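Local coordinates for BfpC (Escherichia coli, PDB 3VHJ), which takes part in type IV pilus biogenesis as a membrane protein, the chain here being its N-terminal cytoplasmic domain, at residues D27-T31 against N32-N36. The protein carries 1 engineered substitution. Residues are numbered along the deposited sequence; the frame is centred on the assembly and turned at random.
Sequences DTETT and NQALN
T30 and Q33 close a capping box at the start of helix 31-42. T30 OG1 accepts the backbone N-H of Q33, N to OG1 3.1 Å, and in return the extended Q33 side chain, its CG beside its own backbone N (chi1 -71°), reaches T30 so that OE1 accepts from T30 N at 3.2 Å. This second bond is almost straight, 173° at the hydrogen, and arrives in the plane of the amide on a lone pair of OE1. The hydroxyl of T30 also makes a weak bond to the same OE1. With chi1 of 64°, T30 OG1 sits between its own backbone N and carbonyl carbon, which places it within reach of Q33 N. Regular helical bonding begins at once, A34 N giving to T30 O at 3.0 Å and L35 N to T31 O at 2.9 Å.

Just before the cap, the extended side chain of E29 crosses that of Q33 at a slant and sets OE1 3.1 Å from A34 CA. E29 OE1 also makes a long, weak ion pair with K37 NZ. Shortening E29 to an alanine is likely to strip A34 CA and CB of their carboxylate neighbour and cost K37 this weak ionic partner. A34 and L35 pack on F58 of strand 55-60, and L35 also meets V49 of strand 46-52, joining the helix start to the antiparallel sheet. The helix dipole would probably favour the nearby carboxylate, while the box satisfies T30 N and Q33 N.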
ATOM      1  N   ASP A  27      -9.619  13.159 -14.948  1.00 34.15           N
ATOM      2  CA  ASP A  27     -10.477  13.839 -15.906  1.00 35.15           C
ATOM      3  C   ASP A  27     -11.950  13.609 -15.589  1.00 33.40           C
ATOM      4  O   ASP A  27     -12.373  13.753 -14.443  1.00 32.37           O
ATOM      5  CB  ASP A  27     -10.159  13.341 -17.321  1.00 38.28           C
ATOM      6  CG  ASP A  27     -10.710  14.250 -18.405  1.00 41.96           C
ATOM      7  OD1 ASP A  27     -10.362  15.453 -18.410  1.00 43.13           O
ATOM      8  OD2 ASP A  27     -11.486  13.760 -19.254  1.00 43.71           O
ATOM      9  N   THR A  28     -12.723  13.241 -16.602  1.00 32.87           N
ATOM     10  CA  THR A  28     -14.153  13.015 -16.430  1.00 32.64           C
ATOM     11  C   THR A  28     -14.463  11.568 -16.088  1.00 31.94           C
ATOM     12  O   THR A  28     -15.626  11.155 -16.074  1.00 32.67           O
ATOM     13  CB  THR A  28     -14.926  13.366 -17.705  1.00 32.93           C
ATOM     14  OG1 THR A  28     -14.489  12.513 -18.771  1.00 34.56           O
ATOM     15  CG2 THR A  28     -14.693  14.826 -18.084  1.00 33.07           C
ATOM     16  N   GLU A  29     -13.422  10.793 -15.820  1.00 29.05           N
ATOM     17  CA  GLU A  29     -13.606   9.391 -15.484  1.00 28.07           C
ATOM     18  C   GLU A  29     -14.034   9.277 -14.024  1.00 25.82           C
ATOM     19  O   GLU A  29     -13.484   9.951 -13.154  1.00 24.89           O
ATOM     20  CB  GLU A  29     -12.296   8.624 -15.699  1.00 29.55           C
ATOM     21  CG  GLU A  29     -12.447   7.111 -15.795  1.00 29.82           C
ATOM     22  CD  GLU A  29     -11.108   6.385 -15.816  1.00 31.08           C
ATOM     23  OE1 GLU A  29     -11.098   5.171 -16.108  1.00 34.43           O
ATOM     24  OE2 GLU A  29     -10.070   7.022 -15.529  1.00 30.12           O
ATOM     25  N   THR A  30     -15.026   8.436 -13.764  1.00 23.96           N
ATOM     26  CA  THR A  30     -15.491   8.225 -12.404  1.00 21.13           C
ATOM     27  C   THR A  30     -14.611   7.145 -11.781  1.00 20.86           C
ATOM     28  O   THR A  30     -13.911   6.412 -12.486  1.00 17.11           O
ATOM     29  CB  THR A  30     -16.948   7.729 -12.366  1.00 21.67           C
ATOM     30  OG1 THR A  30     -17.030   6.449 -13.000  1.00 20.88           O
ATOM     31  CG2 THR A  30     -17.868   8.713 -13.072  1.00 21.71           C
ATOM     32  N   THR A  31     -14.649   7.056 -10.459  1.00 19.35           N
ATOM     33  CA  THR A  31     -13.877   6.058  -9.736  1.00 19.12           C
ATOM     34  C   THR A  31     -14.350   4.675 -10.161  1.00 20.53           C
ATOM     35  O   THR A  31     -13.539   3.767 -10.372  1.00 19.46           O
ATOM     36  CB  THR A  31     -14.071   6.233  -8.217  1.00 19.30           C
ATOM     37  OG1 THR A  31     -13.461   7.460  -7.815  1.00 17.59           O
ATOM     38  CG2 THR A  31     -13.451   5.080  -7.441  1.00 20.58           C
ATOM     39  N   ASN A  32     -15.664   4.523 -10.310  1.00 18.86           N
ATOM     40  CA  ASN A  32     -16.227   3.241 -10.704  1.00 20.21           C
ATOM     41  C   ASN A  32     -15.706   2.790 -12.067  1.00 19.45           C
ATOM     42  O   ASN A  32     -15.405   1.619 -12.261  1.00 21.16           O
ATOM     43  CB  ASN A  32     -17.759   3.312 -10.731  1.00 21.10           C
ATOM     44  CG  ASN A  32     -18.399   1.947 -10.921  1.00 24.51           C
ATOM     45  OD1 ASN A  32     -18.239   1.053 -10.089  1.00 26.28           O
ATOM     46  ND2 ASN A  32     -19.122   1.777 -12.023  1.00 22.71           N
ATOM     47  N   GLN A  33     -15.600   3.717 -13.009  1.00 21.03           N
ATOM     48  CA  GLN A  33     -15.104   3.372 -14.339  1.00 22.23           C
ATOM     49  C   GLN A  33     -13.631   3.012 -14.301  1.00 21.95           C
ATOM     50  O   GLN A  33     -13.203   2.026 -14.903  1.00 20.85           O
ATOM     51  CB  GLN A  33     -15.301   4.535 -15.301  1.00 21.91           C
ATOM     52  CG  GLN A  33     -16.737   4.775 -15.681  1.00 25.71           C
ATOM     53  CD  GLN A  33     -16.873   5.966 -16.593  1.00 27.34           C
ATOM     54  OE1 GLN A  33     -16.541   7.090 -16.216  1.00 29.05           O
ATOM     55  NE2 GLN A  33     -17.351   5.727 -17.806  1.00 29.78           N
ATOM     56  N   ALA A  34     -12.854   3.824 -13.595  1.00 22.06           N
ATOM     57  CA  ALA A  34     -11.424   3.591 -13.480  1.00 21.11           C
ATOM     58  C   ALA A  34     -11.164   2.225 -12.858  1.00 21.55           C
ATOM     59  O   ALA A  34     -10.330   1.466 -13.344  1.00 23.16           O
ATOM     60  CB  ALA A  34     -10.782   4.690 -12.640  1.00 22.47           C
ATOM     61  N   LEU A  35     -11.883   1.907 -11.785  1.00 20.51           N
ATOM     62  CA  LEU A  35     -11.708   0.625 -11.116  1.00 21.05           C
ATOM     63  C   LEU A  35     -12.015  -0.544 -12.037  1.00 22.23           C
ATOM     64  O   LEU A  35     -11.229  -1.482 -12.149  1.00 20.51           O
ATOM     65  CB  LEU A  35     -12.602   0.534  -9.877  1.00 19.52           C
ATOM     66  CG  LEU A  35     -12.664  -0.841  -9.207  1.00 20.30           C
ATOM     67  CD1 LEU A  35     -11.267  -1.291  -8.808  1.00 20.26           C
ATOM     68  CD2 LEU A  35     -13.574  -0.773  -7.986  1.00 23.43           C
ATOM     69  N   ASN A  36     -13.168  -0.490 -12.691  1.00 21.71           N
ATOM     70  CA  ASN A  36     -13.553  -1.567 -13.582  1.00 22.61           C
ATOM     71  C   ASN A  36     -12.597  -1.746 -14.746  1.00 23.37           C
ATOM     72  O   ASN A  36     -12.403  -2.866 -15.221  1.00 24.01           O
ATOM     73  CB  ASN A  36     -14.979  -1.345 -14.076  1.00 23.25           C
ATOM     74  CG  ASN A  36     -16.003  -1.852 -13.091  1.00 25.04           C
ATOM     75  OD1 ASN A  36     -16.150  -3.062 -12.905  1.00 25.47           O
ATOM     76  ND2 ASN A  36     -16.708  -0.939 -12.443  1.00 27.60           N
TER